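Local coordinates for protein glutathione synthetase-like effector 30 (Gpa-GSS30-apo) (Globodera pallida, PDB 5OET) that probably serves as a plant-parasitic nematode effector, evolved from housekeeping glutathione synthetase, an ATP-dependent ligase that joins gamma-glutamylcysteine to glycine, at residues 158-163 with 482-487; 111-116 with 488-493; 85-90 with 517-522. All coordinates share one frame; numbering follows the deposited sequence.

Interaction 1: 158-163 with 482-487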
loop_
_atom_site.group_PDB
_atom_site.type_symbol
_atom_site.label_atom_id
_atom_site.label_comp_id
_atom_site.label_asym_id
_atom_site.label_seq_id
_atom_site.Cartn_x
_atom_site.Cartn_y
_atom_site.Cartn_z
ATOM N N GLN A 158 32.786 -3.568 -18.212
ATOM C CA GLN A 158 31.456 -4.095 -18.526
ATOM C C GLN A 158 30.862 -3.319 -19.703
ATOM O O GLN A 158 30.388 -2.208 -19.515
ATOM C CB GLN A 158 30.547 -4.020 -17.301
ATOM C CG GLN A 158 29.189 -4.671 -17.472
ATOM C CD GLN A 158 29.200 -6.018 -18.190
ATOM O OE1 GLN A 158 29.141 -6.081 -19.414
ATOM N NE2 GLN A 158 29.238 -7.098 -17.427
ATOM N N PRO A 159 30.907 -3.893 -20.922
ATOM C CA PRO A 159 30.278 -3.270 -22.112
ATOM C C PRO A 159 28.766 -3.105 -22.043
ATOM O O PRO A 159 28.228 -2.191 -22.655
ATOM C CB PRO A 159 30.612 -4.254 -23.248
ATOM C CG PRO A 159 31.811 -4.976 -22.777
ATOM C CD PRO A 159 31.640 -5.115 -21.294
ATOM N N VAL A 160 28.092 -4.007 -21.331
ATOM C CA VAL A 160 26.630 -4.008 -21.242
ATOM C C VAL A 160 26.164 -2.993 -20.205
ATOM O O VAL A 160 26.503 -3.087 -19.026
ATOM C CB VAL A 160 26.060 -5.413 -20.923
ATOM C CG1 VAL A 160 24.556 -5.354 -20.681
ATOM C CG2 VAL A 160 26.376 -6.374 -22.057
ATOM N N ALA A 161 25.378 -2.037 -20.684
ATOM C CA ALA A 161 24.749 -1.013 -19.866
ATOM C C ALA A 161 23.261 -1.247 -19.886
ATOM O O ALA A 161 22.716 -1.721 -20.871
ATOM C CB ALA A 161 25.070 0.379 -20.414
ATOM N N MET A 162 22.631 -0.921 -18.772
ATOM C CA MET A 162 21.179 -0.854 -18.637
ATOM C C MET A 162 20.846 0.616 -18.607
ATOM O O MET A 162 21.444 1.362 -17.852
ATOM C CB MET A 162 20.744 -1.497 -17.339
ATOM C CG MET A 162 19.291 -1.286 -16.994
ATOM S SD MET A 162 18.875 -2.364 -15.627
ATOM C CE MET A 162 17.400 -1.531 -15.049
ATOM N N PHE A 163 19.892 1.037 -19.424
ATOM C CA PHE A 163 19.675 2.456 -19.654
ATOM C C PHE A 163 18.185 2.743 -19.628
ATOM O O PHE A 163 17.467 2.338 -20.537
ATOM C CB PHE A 163 20.336 2.829 -20.977
ATOM C CG PHE A 163 19.975 4.184 -21.484
ATOM C CD1 PHE A 163 19.916 5.282 -20.628
ATOM C CD2 PHE A 163 19.708 4.369 -22.839
ATOM C CE1 PHE A 163 19.576 6.537 -21.114
ATOM C CE2 PHE A 163 19.372 5.614 -23.337
ATOM C CZ PHE A 163 19.303 6.700 -22.479
ATOM N N LEU A 482 18.531 -2.296 -22.871
ATOM C CA LEU A 482 19.728 -3.030 -22.501
ATOM C C LEU A 482 20.628 -3.096 -23.741
ATOM O O LEU A 482 20.234 -3.645 -24.789
ATOM C CB LEU A 482 19.357 -4.414 -22.022
ATOM C CG LEU A 482 20.293 -4.994 -21.004
ATOM C CD1 LEU A 482 20.366 -4.118 -19.763
ATOM C CD2 LEU A 482 19.804 -6.402 -20.705
ATOM N N GLY A 483 21.820 -2.525 -23.630
ATOM C CA GLY A 483 22.664 -2.343 -24.801
ATOM C C GLY A 483 24.126 -2.488 -24.491
ATOM O O GLY A 483 24.530 -2.356 -23.333
ATOM N N ASN A 484 24.907 -2.764 -25.539
ATOM C CA ASN A 484 26.344 -2.970 -25.435
ATOM C C ASN A 484 27.021 -1.727 -25.966
ATOM O O ASN A 484 26.859 -1.399 -27.122
ATOM C CB ASN A 484 26.760 -4.193 -26.248
ATOM C CG ASN A 484 28.257 -4.433 -26.223
ATOM O OD1 ASN A 484 29.055 -3.552 -26.553
ATOM N ND2 ASN A 484 28.640 -5.635 -25.853
ATOM N N MET A 485 27.824 -1.073 -25.147
ATOM C CA MET A 485 28.398 0.212 -25.515
ATOM C C MET A 485 29.657 0.168 -26.357
ATOM O O MET A 485 30.137 1.222 -26.777
ATOM C CB MET A 485 28.690 1.001 -24.262
ATOM C CG MET A 485 27.454 1.204 -23.433
ATOM S SD MET A 485 27.822 2.476 -22.250
ATOM C CE MET A 485 28.897 1.569 -21.134
ATOM N N GLU A 486 30.204 -1.024 -26.588
ATOM C CA GLU A 486 31.402 -1.178 -27.424
ATOM C C GLU A 486 31.021 -1.381 -28.873
ATOM O O GLU A 486 31.691 -0.877 -29.759
ATOM C CB GLU A 486 32.294 -2.334 -26.930
ATOM C CG GLU A 486 33.538 -1.865 -26.181
ATOM C CD GLU A 486 34.052 -2.900 -25.197
ATOM O OE1 GLU A 486 34.213 -4.074 -25.605
ATOM O OE2 GLU A 486 34.271 -2.538 -24.016
ATOM N N THR A 487 29.951 -2.137 -29.096
ATOM C CA THR A 487 29.357 -2.323 -30.424
ATOM C C THR A 487 28.264 -1.280 -30.742
ATOM O O THR A 487 28.089 -0.914 -31.895
ATOM C CB THR A 487 28.779 -3.751 -30.553
ATOM O OG1 THR A 487 27.715 -3.947 -29.608
ATOM C CG2 THR A 487 29.862 -4.777 -30.276
#
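Strand 160-173 pairs in antiparallel fashion with the end of strand 469-484, where the latter runs into the turn of a beta hairpin with strand 490-504. Backbone bonds carry the pairing. Ala161 and Gly483 form the hydrogen-bonded pair: Ala161 N donates to Gly483 O (2.8 Å), and Gly483 N returns a nearly straight bond to Ala161 O (3.0 Å, 176° at the hydrogen). Two residues beyond this pair, Met485 N reaches Pro159 O (2.8 Å) from above the carbonyl plane. Side-chain bonds shape the ends. Gln158 OE1 takes the N-H of Val160 on a lone pair, while its NE2 goes to Thr334 O. Asn484 OD1 makes an Asx turn through Glu486 N and an Asx motif through Thr487 N, at the start of the hairpin turn. Apolar contacts occupy both faces. Where helix 225-240 covers Met162 and Leu482, and Ile336 lies on Val160, Leu482 CD1 touches Met162 CB obliquely (3.6 Å). On the other face Met485, its chain bent at the CG-SD bond, sets SD against Ala161 CB (3.9 Å). At the outer end the extended Glu486 crosses the proline ring, OE2 lying 3.7 Å from Pro159 CG.

Interaction 2: 111-116 with 488-493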
loop_
_atom_site.group_PDB
_atom_site.type_symbol
_atom_site.label_atom_id
_atom_site.label_comp_id
_atom_site.label_asym_id
_atom_site.label_seq_id
_atom_site.Cartn_x
_atom_site.Cartn_y
_atom_site.Cartn_z
ATOM N N MET A 111 14.086 8.203 -28.842
ATOM C CA MET A 111 14.722 9.035 -27.832
ATOM C C MET A 111 15.798 8.254 -27.040
ATOM O O MET A 111 16.891 8.770 -26.785
ATOM C CB MET A 111 13.670 9.616 -26.891
ATOM C CG MET A 111 14.036 10.998 -26.403
ATOM S SD MET A 111 13.527 12.247 -27.586
ATOM C CE MET A 111 14.835 13.468 -27.297
ATOM N N LEU A 112 15.502 7.004 -26.678
ATOM C CA LEU A 112 16.516 6.144 -26.058
ATOM C C LEU A 112 17.676 5.888 -27.022
ATOM O O LEU A 112 18.830 6.034 -26.653
ATOM C CB LEU A 112 15.910 4.818 -25.603
ATOM C CG LEU A 112 14.828 4.855 -24.523
ATOM C CD1 LEU A 112 14.222 3.478 -24.300
ATOM C CD2 LEU A 112 15.407 5.393 -23.237
ATOM N N LEU A 113 17.371 5.540 -28.260
ATOM C CA LEU A 113 18.426 5.269 -29.231
ATOM C C LEU A 113 19.379 6.432 -29.454
ATOM O O LEU A 113 20.553 6.217 -29.592
ATOM C CB LEU A 113 17.845 4.794 -30.575
ATOM C CG LEU A 113 17.307 3.361 -30.651
ATOM C CD1 LEU A 113 16.965 3.011 -32.089
ATOM C CD2 LEU A 113 18.311 2.359 -30.086
ATOM N N LEU A 114 18.883 7.665 -29.473
ATOM C CA LEU A 114 19.756 8.842 -29.664
ATOM C C LEU A 114 20.733 9.056 -28.499
ATOM O O LEU A 114 21.901 9.293 -28.711
ATOM C CB LEU A 114 18.911 10.095 -29.857
ATOM C CG LEU A 114 19.623 11.441 -29.803
ATOM C CD1 LEU A 114 20.665 11.531 -30.898
ATOM C CD2 LEU A 114 18.637 12.583 -29.930
ATOM N N TYR A 115 20.240 9.012 -27.267
ATOM C CA TYR A 115 21.083 9.236 -26.107
ATOM C C TYR A 115 22.004 8.046 -25.832
ATOM O O TYR A 115 23.120 8.232 -25.348
ATOM C CB TYR A 115 20.232 9.564 -24.876
ATOM C CG TYR A 115 19.714 10.965 -24.911
ATOM C CD1 TYR A 115 20.496 12.018 -24.494
ATOM C CD2 TYR A 115 18.448 11.238 -25.393
ATOM C CE1 TYR A 115 20.026 13.316 -24.546
ATOM C CE2 TYR A 115 17.960 12.531 -25.456
ATOM C CZ TYR A 115 18.751 13.565 -25.031
ATOM O OH TYR A 115 18.242 14.831 -25.103
ATOM N N PHE A 116 21.553 6.834 -26.149
ATOM C CA PHE A 116 22.403 5.659 -26.040
ATOM C C PHE A 116 23.611 5.759 -26.957
ATOM O O PHE A 116 24.719 5.554 -26.524
ATOM C CB PHE A 116 21.615 4.385 -26.347
ATOM C CG PHE A 116 22.459 3.147 -26.340
ATOM C CD1 PHE A 116 23.151 2.795 -25.200
ATOM C CD2 PHE A 116 22.588 2.355 -27.475
ATOM C CE1 PHE A 116 23.959 1.669 -25.183
ATOM C CE2 PHE A 116 23.369 1.220 -27.461
ATOM C CZ PHE A 116 24.063 0.879 -26.314
ATOM N N GLY A 488 27.547 -0.799 -29.727
ATOM C CA GLY A 488 26.376 0.069 -29.926
ATOM C C GLY A 488 25.106 -0.681 -30.327
ATOM O O GLY A 488 24.141 -0.065 -30.768
ATOM N N LYS A 489 25.107 -2.006 -30.151
ATOM C CA LYS A 489 23.959 -2.855 -30.421
ATOM C C LYS A 489 23.060 -2.911 -29.202
ATOM O O LYS A 489 23.547 -2.994 -28.077
ATOM C CB LYS A 489 24.432 -4.295 -30.729
ATOM C CG LYS A 489 23.387 -5.203 -31.407
ATOM C CD LYS A 489 23.251 -6.618 -30.805
ATOM C CE LYS A 489 24.389 -7.541 -31.220
ATOM N NZ LYS A 489 24.276 -8.020 -32.632
ATOM N N VAL A 490 21.753 -2.911 -29.437
ATOM C CA VAL A 490 20.747 -3.038 -28.386
ATOM C C VAL A 490 20.168 -4.448 -28.428
ATOM O O VAL A 490 19.791 -4.927 -29.484
ATOM C CB VAL A 490 19.630 -2.005 -28.592
ATOM C CG1 VAL A 490 18.440 -2.270 -27.676
ATOM C CG2 VAL A 490 20.181 -0.600 -28.401
ATOM N N SER A 491 20.100 -5.103 -27.274
ATOM C CA SER A 491 19.564 -6.466 -27.156
ATOM C C SER A 491 18.163 -6.528 -26.552
ATOM O O SER A 491 17.478 -7.538 -26.670
ATOM C CB SER A 491 20.512 -7.312 -26.317
ATOM O OG SER A 491 20.692 -6.735 -25.040
ATOM N N TYR A 492 17.734 -5.458 -25.896
ATOM C CA TYR A 492 16.458 -5.463 -25.232
ATOM C C TYR A 492 15.865 -4.053 -25.175
ATOM O O TYR A 492 16.553 -3.113 -24.749
ATOM C CB TYR A 492 16.634 -6.032 -23.833
ATOM C CG TYR A 492 15.353 -6.106 -23.071
ATOM C CD1 TYR A 492 14.432 -7.094 -23.353
ATOM C CD2 TYR A 492 15.050 -5.166 -22.078
ATOM C CE1 TYR A 492 13.242 -7.179 -22.664
ATOM C CE2 TYR A 492 13.851 -5.232 -21.380
ATOM C CZ TYR A 492 12.949 -6.247 -21.678
ATOM O OH TYR A 492 11.748 -6.344 -21.001
ATOM N N PHE A 493 14.613 -3.920 -25.636
ATOM C CA PHE A 493 13.778 -2.733 -25.390
ATOM C C PHE A 493 12.624 -3.101 -24.452
ATOM O O PHE A 493 11.839 -3.998 -24.768
ATOM C CB PHE A 493 13.171 -2.196 -26.685
ATOM C CG PHE A 493 14.174 -1.621 -27.657
ATOM C CD1 PHE A 493 14.586 -0.296 -27.553
ATOM C CD2 PHE A 493 14.655 -2.385 -28.721
ATOM C CE1 PHE A 493 15.484 0.241 -28.449
ATOM C CE2 PHE A 493 15.552 -1.849 -29.631
ATOM C CZ PHE A 493 15.966 -0.531 -29.489
#
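Leu113 and Phe116, one turn apart on helix 98-119, reach across to Val490 and Phe493 in an almost wholly apolar contact. Leu113 CD2 touches both Val490 CG2 (3.9 Å) and Phe493 CZ (3.8 Å), which lie side by side in front of it. It meets the Phe493 ring in its plane, at the edge, and the two side chains cross at about a right angle; Val490 CG1 of the same strand lies over one face of that ring, offset toward the rim. Here a helix packs on a beta sheet through the start of strand 490-504, the second arm of the hairpin that strand 469-484 begins. The hairpin carries a G1 beta bulge, Gly488 and Lys489 both facing Asn484, and then a classic bulge, Ser491 and Tyr492 facing Leu482. The positive phi of Gly488 (79°) suits glycine at the first bulge. The second aromatic ring is that of Phe116, whose CG is anti to the backbone N (chi1 176°), a torsion that brings CD2 and CE2 against Val490. Phe116 CE2 touches Val490 CG2 at 3.8 Å as the side chains slide past each other in opposite directions. A carbonyl oxygen meets this ring's edge: Gly488 O lies near its plane, 3.6 Å from Phe116 CE2.

Interaction 3: 85-90 with 517-522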
loop_
_atom_site.group_PDB
_atom_site.type_symbol
_atom_site.label_atom_id
_atom_site.label_comp_id
_atom_site.label_asym_id
_atom_site.label_seq_id
_atom_site.Cartn_x
_atom_site.Cartn_y
_atom_site.Cartn_z
ATOM N N GLN A 85 3.811 9.147 4.992
ATOM C CA GLN A 85 2.804 10.119 4.586
ATOM C C GLN A 85 2.454 9.871 3.130
ATOM O O GLN A 85 3.321 9.448 2.379
ATOM C CB GLN A 85 3.330 11.552 4.759
ATOM C CG GLN A 85 2.263 12.623 4.674
ATOM C CD GLN A 85 1.123 12.382 5.652
ATOM O OE1 GLN A 85 0.160 11.645 5.350
ATOM N NE2 GLN A 85 1.218 13.003 6.834
ATOM N N PHE A 86 1.203 10.133 2.739
ATOM C CA PHE A 86 0.783 9.899 1.350
ATOM C C PHE A 86 1.325 11.003 0.459
ATOM O O PHE A 86 1.652 12.093 0.941
ATOM C CB PHE A 86 -0.745 9.708 1.168
ATOM C CG PHE A 86 -1.563 10.969 1.336
ATOM C CD1 PHE A 86 -2.003 11.374 2.609
ATOM C CD2 PHE A 86 -1.912 11.739 0.239
ATOM C CE1 PHE A 86 -2.741 12.532 2.765
ATOM C CE2 PHE A 86 -2.648 12.886 0.397
ATOM C CZ PHE A 86 -3.063 13.290 1.654
ATOM N N LEU A 87 1.440 10.693 -0.827
ATOM C CA LEU A 87 2.004 11.613 -1.802
ATOM C C LEU A 87 0.905 12.522 -2.337
ATOM O O LEU A 87 -0.163 12.040 -2.694
ATOM C CB LEU A 87 2.618 10.825 -2.952
ATOM C CG LEU A 87 3.822 9.930 -2.610
ATOM C CD1 LEU A 87 4.213 9.067 -3.806
ATOM C CD2 LEU A 87 5.013 10.738 -2.133
ATOM N N PRO A 88 1.153 13.835 -2.415
ATOM C CA PRO A 88 0.082 14.675 -2.936
ATOM C C PRO A 88 -0.312 14.311 -4.381
ATOM O O PRO A 88 0.537 13.998 -5.205
ATOM C CB PRO A 88 0.671 16.085 -2.842
ATOM C CG PRO A 88 2.132 15.871 -2.936
ATOM C CD PRO A 88 2.361 14.621 -2.139
ATOM N N LEU A 89 -1.607 14.379 -4.641
ATOM C CA LEU A 89 -2.228 13.834 -5.833
ATOM C C LEU A 89 -3.369 14.732 -6.296
ATOM O O LEU A 89 -3.951 15.499 -5.519
ATOM C CB LEU A 89 -2.765 12.437 -5.538
ATOM C CG LEU A 89 -3.785 12.292 -4.374
ATOM C CD1 LEU A 89 -5.217 12.244 -4.878
ATOM C CD2 LEU A 89 -3.536 11.051 -3.524
ATOM N N SER A 90 -3.664 14.659 -7.578
ATOM C CA SER A 90 -4.849 15.292 -8.102
ATOM C C SER A 90 -5.965 14.290 -7.851
ATOM O O SER A 90 -5.721 13.070 -7.892
ATOM C CB SER A 90 -4.700 15.578 -9.588
ATOM O OG SER A 90 -4.471 14.375 -10.287
ATOM N N SER A 517 4.181 20.638 -6.606
ATOM C CA SER A 517 3.539 19.858 -7.646
ATOM C C SER A 517 2.848 18.618 -7.070
ATOM O O SER A 517 2.921 18.361 -5.871
ATOM C CB SER A 517 4.560 19.456 -8.693
ATOM O OG SER A 517 5.151 18.224 -8.346
ATOM N N VAL A 518 2.199 17.854 -7.942
ATOM C CA VAL A 518 1.226 16.859 -7.535
ATOM C C VAL A 518 1.238 15.707 -8.548
ATOM O O VAL A 518 1.386 15.923 -9.727
ATOM C CB VAL A 518 -0.154 17.562 -7.408
ATOM C CG1 VAL A 518 -1.306 16.773 -8.020
ATOM C CG2 VAL A 518 -0.451 17.887 -5.965
ATOM N N TYR A 519 1.086 14.478 -8.095
ATOM C CA TYR A 519 1.044 13.367 -9.027
ATOM C C TYR A 519 -0.302 13.348 -9.670
ATOM O O TYR A 519 -1.295 13.656 -9.051
ATOM C CB TYR A 519 1.307 12.042 -8.332
ATOM C CG TYR A 519 2.731 11.922 -7.937
ATOM C CD1 TYR A 519 3.699 11.441 -8.838
ATOM C CD2 TYR A 519 3.143 12.333 -6.665
ATOM C CE1 TYR A 519 5.034 11.358 -8.466
ATOM C CE2 TYR A 519 4.468 12.259 -6.285
ATOM C CZ TYR A 519 5.403 11.778 -7.191
ATOM O OH TYR A 519 6.684 11.738 -6.766
ATOM N N ASP A 520 -0.329 12.955 -10.920
ATOM C CA ASP A 520 -1.531 13.028 -11.705
ATOM C C ASP A 520 -1.497 11.856 -12.678
ATOM O O ASP A 520 -0.540 11.106 -12.690
ATOM C CB ASP A 520 -1.545 14.377 -12.435
ATOM C CG ASP A 520 -2.935 14.819 -12.840
ATOM O OD1 ASP A 520 -3.815 13.943 -13.038
ATOM O OD2 ASP A 520 -3.159 16.051 -12.967
ATOM N N SER A 521 -2.539 11.680 -13.462
ATOM C CA SER A 521 -2.487 10.753 -14.585
ATOM C C SER A 521 -3.395 11.265 -15.726
ATOM O O SER A 521 -4.373 11.957 -15.477
ATOM C CB SER A 521 -2.862 9.332 -14.132
ATOM O OG SER A 521 -4.252 9.208 -13.947
ATOM N N PRO A 522 -3.054 10.942 -16.979
ATOM C CA PRO A 522 -3.754 11.575 -18.075
ATOM C C PRO A 522 -5.109 10.938 -18.324
ATOM O O PRO A 522 -5.255 9.725 -18.145
ATOM C CB PRO A 522 -2.823 11.326 -19.259
ATOM C CG PRO A 522 -2.232 10.003 -18.950
ATOM C CD PRO A 522 -2.093 9.943 -17.458
#
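Tyr519 holds the two backbones together with both of its main-chain groups. Its N-H points almost straight at Pro88 O (3.0 Å, 171° at the hydrogen), approaching from above the carbonyl plane, and its own O receives Ser90 N (3.0 Å) nearly along the C=O axis. Leu89 is thus bracketed, its CA sitting opposite Tyr519 and its CA-H leaning on Tyr519 O. The next polar layer centres on the buried carboxylate of Asp520. OD1 takes Ser521 N on its anti lone pair, a setting consistent with an ionised carboxylate. Ser90 OG, placed in the crowded position between its backbone N and carbonyl carbon (chi1 59°), lies 2.9 Å from Asp520 OD1. Around them, Asp520 OD2 is hydrogen-bonded to the hydroxyls of Ser502 and Ser94 and Ser90 OG to Tyr92 O, while His204 binds Ser90 O and Ser521 OG.

Packing surrounds this polar line. The Tyr519 ring turns its edge to the backbone, so that CD2 approaches Pro88 O in the ring plane at 3.4 Å. Leu87 crosses the same ring obliquely, its CB 4.0 Å from Tyr519 CD2, and Phe200 of helix 196-210 lies nearly parallel to the ring. Val518 lays both methyls along the other segment: CG2 on Pro88 CB (3.8 Å), CG1 against the Leu89-Ser90 peptide.

The arrangement is a single beta bridge, Leu89 with Tyr519, between short parts, 87-90 and 517-520, whose directions are 68° apart. It joins strand 83-90 to strand 517-524 within the branched mixed sheet of a eukaryotic glutathione synthetase fold.

All three contacts reach one branched mixed sheet, interaction 2 through its strand alone. Interactions 1 and 2 are direct neighbours, their centres 9 Å apart, joined by the hairpin of strands 469-484 and 490-504: Leu482 N lies 2.8 Å from Tyr492 O, a probable hydrogen bond, and Phe163 packs on the helix of interaction 2 at Leu112. Met485 continues this join, touching Phe116. Interaction 3 lies on the opposite side of the chain's centre, about 34 Å from interaction 1 and 31 Å from interaction 2 between centres, yet its strand 517-524 borders strand 490-504 of interaction 2. The magnesium ligands His406 and Glu426 belong to none of the three contacts.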